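Local atomic coordinates of purine catabolism protein pucG (Bacillus subtilis, PDB entry 3ISL), a protein that catalyses the pyridoxal-phosphate-dependent transfer of the amino group from (S)-ureidoglycine to glyoxylate, giving oxalurate and glycine in purine catabolism. Residues Pro92-Phe97 and His144-Thr149; Gly120-Pro125 and Thr149-Pro154; Pro137-Met142 and Leu168-Ala173. All blocks are in the same frame, centred on the assembly; numbering follows the deposited sequence.

Contact 1 (Pro92-Phe97 and His144-Thr149). With PLP (pyridoxal-5'-phosphate), chain C.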
loop_
_atom_site.group_PDB
_atom_site.type_symbol
_atom_site.label_atom_id
_atom_site.label_comp_id
_atom_site.label_asym_id
_atom_site.label_seq_id
_atom_site.Cartn_x
_atom_site.Cartn_y
_atom_site.Cartn_z
ATOM N N PRO A 92 14.625 -22.021 6.600
ATOM C CA PRO A 92 16.042 -22.109 6.270
ATOM C C PRO A 92 16.472 -20.749 5.739
ATOM O O PRO A 92 15.945 -20.299 4.749
ATOM C CB PRO A 92 16.110 -23.192 5.153
ATOM C CG PRO A 92 14.729 -23.764 5.016
ATOM C CD PRO A 92 13.776 -22.639 5.572
ATOM N N ILE A 93 17.474 -20.154 6.375
ATOM C CA ILE A 93 17.925 -18.800 6.131
ATOM C C ILE A 93 19.312 -18.745 5.502
ATOM O O ILE A 93 20.277 -19.276 6.050
ATOM C CB ILE A 93 17.958 -18.075 7.455
ATOM C CG1 ILE A 93 16.517 -17.910 7.992
ATOM C CG2 ILE A 93 18.637 -16.665 7.324
ATOM C CD1 ILE A 93 16.554 -17.698 9.537
ATOM N N TYR A 94 19.416 -18.137 4.321
ATOM C CA TYR A 94 20.750 -18.027 3.687
ATOM C C TYR A 94 21.057 -16.563 3.301
ATOM O O TYR A 94 22.053 -16.255 2.619
ATOM C CB TYR A 94 20.871 -18.994 2.502
ATOM C CG TYR A 94 19.830 -18.797 1.424
ATOM C CD1 TYR A 94 18.521 -19.304 1.564
ATOM C CD2 TYR A 94 20.131 -18.048 0.287
ATOM C CE1 TYR A 94 17.601 -19.092 0.580
ATOM C CE2 TYR A 94 19.223 -17.834 -0.696
ATOM C CZ TYR A 94 17.977 -18.355 -0.570
ATOM O OH TYR A 94 17.101 -18.063 -1.571
ATOM N N GLY A 95 20.197 -15.655 3.760
ATOM C CA GLY A 95 20.476 -14.234 3.596
ATOM C C GLY A 95 19.543 -13.363 4.396
ATOM O O GLY A 95 18.825 -13.858 5.253
ATOM N N ARG A 96 19.568 -12.058 4.120
ATOM C CA ARG A 96 18.879 -11.098 4.966
ATOM C C ARG A 96 17.380 -11.300 5.013
ATOM O O ARG A 96 16.777 -11.121 6.051
ATOM C CB ARG A 96 19.201 -9.641 4.557
ATOM C CG ARG A 96 18.100 -8.617 4.985
ATOM C CD ARG A 96 17.984 -7.417 3.973
ATOM N NE ARG A 96 19.321 -6.852 3.568
ATOM C CZ ARG A 96 19.689 -6.454 2.328
ATOM N NH1 ARG A 96 18.859 -6.517 1.275
ATOM N NH2 ARG A 96 20.926 -6.009 2.137
ATOM N N PHE A 97 16.758 -11.647 3.898
ATOM C CA PHE A 97 15.290 -11.757 3.887
ATOM C C PHE A 97 14.772 -13.023 4.620
ATOM O O PHE A 97 13.635 -13.042 5.096
ATOM C CB PHE A 97 14.733 -11.495 2.449
ATOM C CG PHE A 97 15.101 -10.102 1.922
ATOM C CD1 PHE A 97 14.312 -8.985 2.251
ATOM C CD2 PHE A 97 16.298 -9.888 1.192
ATOM C CE1 PHE A 97 14.660 -7.686 1.844
ATOM C CE2 PHE A 97 16.658 -8.578 0.764
ATOM C CZ PHE A 97 15.824 -7.480 1.104
ATOM N N HIS A 144 13.012 -17.486 -2.135
ATOM C CA HIS A 144 13.507 -18.052 -3.432
ATOM C C HIS A 144 14.857 -17.487 -3.837
ATOM O O HIS A 144 15.837 -18.255 -4.105
ATOM C CB HIS A 144 12.452 -17.817 -4.575
ATOM C CG HIS A 144 12.740 -18.567 -5.853
ATOM N ND1 HIS A 144 12.182 -18.198 -7.059
ATOM C CD2 HIS A 144 13.582 -19.609 -6.123
ATOM C CE1 HIS A 144 12.634 -19.000 -8.017
ATOM N NE2 HIS A 144 13.446 -19.901 -7.471
ATOM N N GLY A 145 14.925 -16.163 -3.929
ATOM C CA GLY A 145 16.164 -15.486 -4.345
ATOM C C GLY A 145 16.503 -14.411 -3.292
ATOM O O GLY A 145 15.683 -13.508 -3.029
ATOM N N GLU A 146 17.685 -14.504 -2.669
ATOM C CA GLU A 146 18.125 -13.459 -1.685
ATOM C C GLU A 146 18.951 -12.453 -2.418
ATOM O O GLU A 146 20.089 -12.802 -2.841
ATOM C CB GLU A 146 19.133 -14.029 -0.648
ATOM C CG GLU A 146 18.560 -14.718 0.541
ATOM C CD GLU A 146 17.934 -13.764 1.524
ATOM O OE1 GLU A 146 18.200 -12.552 1.460
ATOM O OE2 GLU A 146 17.196 -14.233 2.398
ATOM N N THR A 147 18.448 -11.214 -2.536
ATOM C CA THR A 147 19.167 -10.192 -3.211
ATOM C C THR A 147 20.295 -9.753 -2.341
ATOM O O THR A 147 21.267 -9.221 -2.869
ATOM C CB THR A 147 18.319 -8.925 -3.550
ATOM O OG1 THR A 147 17.676 -8.468 -2.361
ATOM C CG2 THR A 147 17.268 -9.256 -4.564
ATOM N N SER A 148 20.168 -9.946 -1.026
ATOM C CA SER A 148 21.198 -9.522 -0.092
ATOM C C SER A 148 22.508 -10.263 -0.379
ATOM O O SER A 148 23.571 -9.743 -0.178
ATOM C CB SER A 148 20.742 -9.759 1.381
ATOM O OG SER A 148 20.532 -11.165 1.631
ATOM N N THR A 149 22.415 -11.500 -0.823
ATOM C CA THR A 149 23.602 -12.330 -1.052
ATOM C C THR A 149 23.784 -12.685 -2.537
ATOM O O THR A 149 24.826 -13.124 -2.941
ATOM C CB THR A 149 23.626 -13.597 -0.174
ATOM O OG1 THR A 149 22.678 -14.571 -0.623
ATOM C CG2 THR A 149 23.403 -13.264 1.353
HETATM N N1 PLP C . 11.796 -10.026 0.052
HETATM C C2 PLP C . 12.939 -10.087 -0.874
HETATM C C2A PLP C . 13.583 -11.270 -1.287
HETATM C C3 PLP C . 13.503 -8.929 -1.427
HETATM O O3 PLP C . 14.562 -8.986 -2.296
HETATM C C4 PLP C . 13.010 -7.672 -1.159
HETATM C C4A PLP C . 13.678 -6.412 -1.834
HETATM C C5 PLP C . 11.923 -7.567 -0.300
HETATM C C6 PLP C . 11.312 -8.701 0.324
HETATM C C5A PLP C . 11.459 -6.181 0.005
HETATM O O4P PLP C . 10.140 -6.056 -0.251
HETATM P P PLP C . 9.635 -4.577 -0.016
HETATM O O1P PLP C . 10.783 -3.602 0.216
HETATM O O2P PLP C . 8.578 -4.827 1.242
HETATM O O3P PLP C . 8.684 -4.122 -1.325
HETATM O O HOH W 1 23.500 -16.816 0.507
HETATM O O HOH W 2 17.295 -16.701 3.062
#

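Contact 2 (Gly120-Pro125 and Thr149-Pro154)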
loop_
_atom_site.group_PDB
_atom_site.type_symbol
_atom_site.label_atom_id
_atom_site.label_comp_id
_atom_site.label_asym_id
_atom_site.label_seq_id
_atom_site.Cartn_x
_atom_site.Cartn_y
_atom_site.Cartn_z
ATOM N N GLY A 120 26.312 -16.264 0.812
ATOM C CA GLY A 120 26.991 -16.469 -0.462
ATOM C C GLY A 120 26.869 -17.911 -0.922
ATOM O O GLY A 120 27.275 -18.244 -2.037
ATOM N N THR A 121 26.340 -18.781 -0.059
ATOM C CA THR A 121 26.097 -20.168 -0.441
ATOM C C THR A 121 24.590 -20.447 -0.241
ATOM O O THR A 121 23.826 -19.530 0.199
ATOM C CB THR A 121 26.973 -21.186 0.393
ATOM O OG1 THR A 121 26.403 -21.360 1.690
ATOM C CG2 THR A 121 28.458 -20.714 0.558
ATOM N N VAL A 122 24.161 -21.676 -0.550
ATOM C CA VAL A 122 22.772 -22.132 -0.293
ATOM C C VAL A 122 22.840 -23.505 0.425
ATOM O O VAL A 122 23.881 -24.116 0.448
ATOM C CB VAL A 122 21.875 -22.229 -1.602
ATOM C CG1 VAL A 122 21.780 -20.875 -2.366
ATOM C CG2 VAL A 122 22.331 -23.385 -2.561
ATOM N N PHE A 123 21.713 -24.001 0.927
ATOM C CA PHE A 123 21.602 -25.363 1.489
ATOM C C PHE A 123 21.605 -26.483 0.434
ATOM O O PHE A 123 21.105 -26.291 -0.660
ATOM C CB PHE A 123 20.300 -25.475 2.292
ATOM C CG PHE A 123 20.262 -24.558 3.496
ATOM C CD1 PHE A 123 20.816 -24.964 4.697
ATOM C CD2 PHE A 123 19.688 -23.295 3.405
ATOM C CE1 PHE A 123 20.772 -24.125 5.829
ATOM C CE2 PHE A 123 19.606 -22.439 4.502
ATOM C CZ PHE A 123 20.170 -22.856 5.737
ATOM N N ASP A 124 22.156 -27.645 0.780
ATOM C CA ASP A 124 21.832 -28.862 0.066
ATOM C C ASP A 124 20.377 -29.147 0.448
ATOM O O ASP A 124 20.134 -29.248 1.624
ATOM C CB ASP A 124 22.687 -29.999 0.614
ATOM C CG ASP A 124 22.514 -31.251 -0.178
ATOM O OD1 ASP A 124 21.385 -31.576 -0.574
ATOM O OD2 ASP A 124 23.504 -31.902 -0.455
ATOM N N PRO A 125 19.430 -29.316 -0.537
ATOM C CA PRO A 125 18.044 -29.561 -0.150
ATOM C C PRO A 125 17.866 -30.794 0.737
ATOM O O PRO A 125 16.898 -30.826 1.513
ATOM C CB PRO A 125 17.306 -29.779 -1.520
ATOM C CG PRO A 125 18.127 -28.948 -2.510
ATOM C CD PRO A 125 19.558 -29.239 -2.016
ATOM N N THR A 149 22.415 -11.500 -0.823
ATOM C CA THR A 149 23.602 -12.330 -1.052
ATOM C C THR A 149 23.784 -12.685 -2.537
ATOM O O THR A 149 24.826 -13.124 -2.941
ATOM C CB THR A 149 23.626 -13.597 -0.174
ATOM O OG1 THR A 149 22.678 -14.571 -0.623
ATOM C CG2 THR A 149 23.403 -13.264 1.353
ATOM N N GLY A 150 22.771 -12.432 -3.345
ATOM C CA GLY A 150 22.784 -12.783 -4.775
ATOM C C GLY A 150 22.605 -14.260 -5.103
ATOM O O GLY A 150 22.960 -14.680 -6.210
ATOM N N ARG A 151 22.095 -15.061 -4.161
ATOM C CA ARG A 151 21.930 -16.505 -4.387
ATOM C C ARG A 151 20.481 -16.802 -4.600
ATOM O O ARG A 151 19.650 -16.147 -4.031
ATOM C CB ARG A 151 22.457 -17.359 -3.209
ATOM C CG ARG A 151 23.949 -17.153 -2.931
ATOM C CD ARG A 151 24.808 -17.625 -4.105
ATOM N NE ARG A 151 25.248 -16.632 -5.076
ATOM C CZ ARG A 151 25.919 -15.537 -4.766
ATOM N NH1 ARG A 151 26.091 -15.296 -3.499
ATOM N NH2 ARG A 151 26.372 -14.684 -5.666
ATOM N N ILE A 152 20.231 -17.719 -5.529
ATOM C CA ILE A 152 18.937 -18.294 -5.775
ATOM C C ILE A 152 18.988 -19.753 -5.321
ATOM O O ILE A 152 19.987 -20.486 -5.562
ATOM C CB ILE A 152 18.468 -18.081 -7.261
ATOM C CG1 ILE A 152 16.990 -18.430 -7.429
ATOM C CG2 ILE A 152 19.355 -18.743 -8.258
ATOM C CD1 ILE A 152 16.393 -17.995 -8.864
ATOM N N HIS A 153 17.934 -20.145 -4.617
ATOM C CA HIS A 153 17.812 -21.504 -3.992
ATOM C C HIS A 153 16.878 -22.453 -4.774
ATOM O O HIS A 153 15.762 -22.033 -5.106
ATOM C CB HIS A 153 17.252 -21.357 -2.577
ATOM C CG HIS A 153 17.687 -22.451 -1.672
ATOM N ND1 HIS A 153 18.538 -22.241 -0.607
ATOM C CD2 HIS A 153 17.490 -23.783 -1.743
ATOM C CE1 HIS A 153 18.809 -23.394 -0.031
ATOM N NE2 HIS A 153 18.193 -24.347 -0.708
ATOM N N PRO A 154 17.323 -23.719 -5.089
ATOM C CA PRO A 154 16.441 -24.733 -5.658
ATOM C C PRO A 154 15.256 -25.002 -4.723
ATOM O O PRO A 154 15.432 -25.159 -3.468
ATOM C CB PRO A 154 17.361 -25.989 -5.758
ATOM C CG PRO A 154 18.695 -25.376 -5.991
ATOM C CD PRO A 154 18.724 -24.207 -5.062
HETATM O O HOH W 1 23.500 -16.816 0.507
#

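Contact 3 (Pro137-Met142 and Leu168-Ala173). With PLP (pyridoxal-5'-phosphate), chain C.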
loop_
_atom_site.group_PDB
_atom_site.type_symbol
_atom_site.label_atom_id
_atom_site.label_comp_id
_atom_site.label_asym_id
_atom_site.label_seq_id
_atom_site.Cartn_x
_atom_site.Cartn_y
_atom_site.Cartn_z
ATOM N N PRO A 137 7.077 -29.538 10.726
ATOM C CA PRO A 137 6.478 -28.221 10.936
ATOM C C PRO A 137 5.109 -28.105 10.258
ATOM O O PRO A 137 4.851 -28.750 9.220
ATOM C CB PRO A 137 7.499 -27.294 10.259
ATOM C CG PRO A 137 7.948 -28.089 9.113
ATOM C CD PRO A 137 8.093 -29.507 9.665
ATOM N N LYS A 138 4.228 -27.284 10.797
ATOM C CA LYS A 138 3.021 -26.924 10.034
ATOM C C LYS A 138 3.453 -26.166 8.738
ATOM O O LYS A 138 2.855 -26.310 7.651
ATOM C CB LYS A 138 2.053 -26.075 10.915
ATOM C CG LYS A 138 0.850 -25.527 10.185
ATOM C CD LYS A 138 -0.085 -24.708 11.130
ATOM C CE LYS A 138 -1.360 -24.293 10.457
ATOM N NZ LYS A 138 -2.176 -23.429 11.366
ATOM N N ILE A 139 4.514 -25.387 8.858
ATOM C CA ILE A 139 4.881 -24.460 7.791
ATOM C C ILE A 139 6.390 -24.461 7.550
ATOM O O ILE A 139 7.200 -24.431 8.520
ATOM C CB ILE A 139 4.523 -22.997 8.159
ATOM C CG1 ILE A 139 3.012 -22.886 8.372
ATOM C CG2 ILE A 139 5.077 -21.972 7.053
ATOM C CD1 ILE A 139 2.648 -21.813 9.228
ATOM N N VAL A 140 6.757 -24.484 6.267
ATOM C CA VAL A 140 8.107 -24.106 5.921
ATOM C C VAL A 140 8.115 -22.881 5.047
ATOM O O VAL A 140 7.427 -22.815 4.030
ATOM C CB VAL A 140 9.025 -25.303 5.485
ATOM C CG1 VAL A 140 8.375 -26.705 5.552
ATOM C CG2 VAL A 140 10.050 -25.011 4.386
ATOM N N ALA A 141 8.859 -21.875 5.528
ATOM C CA ALA A 141 8.870 -20.552 4.924
ATOM C C ALA A 141 10.254 -20.319 4.404
ATOM O O ALA A 141 11.228 -20.469 5.148
ATOM C CB ALA A 141 8.491 -19.443 5.961
ATOM N N MET A 142 10.356 -19.877 3.162
ATOM C CA MET A 142 11.668 -19.698 2.577
ATOM C C MET A 142 11.746 -18.620 1.474
ATOM O O MET A 142 10.782 -18.407 0.759
ATOM C CB MET A 142 12.070 -21.031 1.961
ATOM C CG MET A 142 13.538 -21.285 1.974
ATOM S SD MET A 142 13.790 -22.893 1.170
ATOM C CE MET A 142 15.524 -22.670 0.809
ATOM N N LEU A 168 2.928 -26.684 4.914
ATOM C CA LEU A 168 2.696 -25.648 3.931
ATOM C C LEU A 168 3.987 -24.996 3.506
ATOM O O LEU A 168 4.740 -24.517 4.348
ATOM C CB LEU A 168 1.717 -24.587 4.460
ATOM C CG LEU A 168 0.475 -25.213 5.102
ATOM C CD1 LEU A 168 -0.233 -24.090 5.865
ATOM C CD2 LEU A 168 -0.428 -25.820 3.960
ATOM N N PHE A 169 4.272 -25.013 2.213
ATOM C CA PHE A 169 5.528 -24.435 1.739
ATOM C C PHE A 169 5.224 -23.019 1.251
ATOM O O PHE A 169 4.521 -22.863 0.266
ATOM C CB PHE A 169 6.058 -25.319 0.594
ATOM C CG PHE A 169 7.399 -24.912 0.042
ATOM C CD1 PHE A 169 8.372 -24.349 0.840
ATOM C CD2 PHE A 169 7.724 -25.253 -1.261
ATOM C CE1 PHE A 169 9.603 -24.065 0.360
ATOM C CE2 PHE A 169 8.981 -24.986 -1.776
ATOM C CZ PHE A 169 9.933 -24.408 -0.953
ATOM N N ILE A 170 5.721 -22.003 1.966
ATOM C CA ILE A 170 5.385 -20.600 1.687
ATOM C C ILE A 170 6.663 -19.926 1.247
ATOM O O ILE A 170 7.634 -19.934 1.985
ATOM C CB ILE A 170 4.759 -19.935 2.930
ATOM C CG1 ILE A 170 3.409 -20.643 3.239
ATOM C CG2 ILE A 170 4.552 -18.350 2.742
ATOM C CD1 ILE A 170 3.003 -20.469 4.588
ATOM N N VAL A 171 6.641 -19.347 0.050
ATOM C CA VAL A 171 7.850 -18.900 -0.603
ATOM C C VAL A 171 7.843 -17.390 -0.844
ATOM O O VAL A 171 6.904 -16.858 -1.328
ATOM C CB VAL A 171 8.119 -19.699 -1.956
ATOM C CG1 VAL A 171 9.263 -19.040 -2.750
ATOM C CG2 VAL A 171 8.526 -21.162 -1.649
ATOM N N ASP A 172 8.915 -16.695 -0.464
ATOM C CA ASP A 172 9.038 -15.305 -0.827
ATOM C C ASP A 172 9.700 -15.331 -2.223
ATOM O O ASP A 172 10.902 -15.642 -2.327
ATOM C CB ASP A 172 9.873 -14.596 0.280
ATOM C CG ASP A 172 10.561 -13.316 -0.169
ATOM O OD1 ASP A 172 10.586 -12.938 -1.344
ATOM O OD2 ASP A 172 11.169 -12.690 0.686
ATOM N N ALA A 173 8.914 -15.079 -3.294
ATOM C CA ALA A 173 9.460 -14.979 -4.661
ATOM C C ALA A 173 9.533 -13.488 -5.100
ATOM O O ALA A 173 9.375 -13.169 -6.259
ATOM C CB ALA A 173 8.655 -15.852 -5.672
HETATM N N1 PLP C . 11.796 -10.026 0.052
HETATM C C2 PLP C . 12.939 -10.087 -0.874
HETATM C C2A PLP C . 13.583 -11.270 -1.287
HETATM C C3 PLP C . 13.503 -8.929 -1.427
HETATM O O3 PLP C . 14.562 -8.986 -2.296
HETATM C C4 PLP C . 13.010 -7.672 -1.159
HETATM C C4A PLP C . 13.678 -6.412 -1.834
HETATM C C5 PLP C . 11.923 -7.567 -0.300
HETATM C C6 PLP C . 11.312 -8.701 0.324
HETATM C C5A PLP C . 11.459 -6.181 0.005
HETATM O O4P PLP C . 10.140 -6.056 -0.251
HETATM P P PLP C . 9.635 -4.577 -0.016
HETATM O O1P PLP C . 10.783 -3.602 0.216
HETATM O O2P PLP C . 8.578 -4.827 1.242
HETATM O O3P PLP C . 8.684 -4.122 -1.325
#

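Contact 1 (Pro92-Phe97 and His144-Thr149)
E146 reaches from strand 145-146 past Y94 and G95 to the start of helix 96-107. Its CB touches the rim of the Y94 ring at CE2, and CG then lies over a face of that ring, a CH-pi contact 3.9 Å from the centroid and 29° off the normal. A bend at chi2 (-73°) sets CD against G95, 3.3 Å from its CA, where the absence of a side chain lets the glutamate pass close to the backbone. At the tip each oxygen has its own donors. OE1 takes F97 N on its syn lone pair at 3.0 Å and almost straight (169°), and from above the carboxylate plane it also accepts S148 OG at 2.7 Å. OE2 receives G98 N and a hydrogen from a water, 2.6 Å from OE2, which in turn accepts Y94 N. The buried carboxylate is thereby held in a fixed rotation, and the amide groups at the helix start would favour its negative charge. The OH of Y94 hydrogen-bonds to V143 O, and H144 O lies at the edge of the same ring. Beyond its bond to E146, S148 sets CB over the centre of the R96 guanidinium, 3.6 Å above the plane. R96 CD lies over one face of F97, toward the rim; over the centre of the opposite face lies PLP C3, 3.5 Å from the ring plane. T147 OG1 lies close to F97 CE2 and shares a 3.2 Å hydrogen bond with PLP O3, either of which could be the donor. An aromatic ring lying face-on over the pyridine, with a neighbouring hydroxyl on the cofactor's O3, marks the pyridoxal-phosphate pocket of this class-V aminotransferase.

Contact 2 (Gly120-Pro125 and Thr149-Pro154)
H153 presents one ring face to V122 CG2 and its edge to F123, whose CB lies in the imidazole plane. In return CE1 of H153 lies in the plane of the F123 ring, so the two rings meet rim to rim, centroids 6.0 Å apart and planes at 35°. The imidazole also presses on the backbone, with H153 CE1 3.1 Å from F123 N. CG of H153 is anti to its backbone N (chi1 -152°), and the ring beyond it reaches the 120-125 loop; the Y94 ring meets it as well. The R151 guanidinium turns an edge to G120 CA, while the bent aliphatic part of the arginine passes the G120 carbonyl, CD 3.3 Å from O. Strand 151-152, which carries this arginine, is the returning arm of a small antiparallel hairpin with strand 145-146, and the loop it packs on joins strand 111-116 to helix 125-135 of the large domain. V122 crosses R151 at about a right angle, its CG1 3.7 Å from the arginine CB. A water links the two segments at one end: it accepts from G120 N and T149 OG1, the latter at 2.6 Å, and donates to T121 O and Y94 O. At the other end P125 CG and P154 CB touch loosely at 4.5 Å, next to D124, whose OD1 caps helix 125-135 through E126 N.

Contact 3 (Pro137-Met142 and Leu168-Ala173)
I139 and I170 point to the same face of the sheet and cross at a slant, I139 CG2 meeting I170 CD1 at 3.6 Å; L168 CD1 lies 4.3 Å from I139 CG1 on the same face, and helix 71-82 covers this face through V78 and V82. V140, M142, F169 and V171 project to the other face. There F169 CG is anti to its backbone N (chi1 -176°), and the ring beyond it leans toward the neighbouring strand: CD1 lies 4.0 Å from V140 CG2, CE1 4.2 Å from M142 CB, and V140 O is at the ring edge. V171 CG2 sits 3.6 Å above one face of that ring, toward its rim, while I158 and C162 of helix 156-164 pack against the same cluster. Between the two layers of side chains the strands run parallel, 17° apart, and five backbone hydrogen bonds alternate from L168 N to K138 O through to D172 N to M142 O, the last 2.8 Å long. Helix 156-164 lies between these strands in the chain, so they form part of a beta-alpha-beta crossover. At its C-terminal end strand 168-172 delivers D172 to the cofactor: OD2 lies 2.8 Å from PLP N1, while OD1 accepts V174 N, which steadies the carboxylate. As in other fold-type I enzymes, an aspartate facing the pyridine nitrogen would favour a protonated ring and strengthen the cofactor as an electron sink.

In the fold
Contacts 1 and 3 approach the same cofactor, with F97 and T147 reaching it from contact 1 and D172 from contact 3; their centres are 14 Å apart. A probable hydrogen bond from H144 N to D172 O, 2.8 Å, joins them directly. Contact 2, 8 Å from contact 1 centre to centre, shares T149 and the hairpin with it: H144 O with H153 N and E146 N with R151 O, each 2.9 Å apart, are probably bonded. It lies away from the pocket, yet H153 CG packs 3.3 Å from M142 CE of contact 3. One water, held by Y94 O, T149 OG1, G120 N and T121 O, bonds to atoms of both contacts 1 and 2.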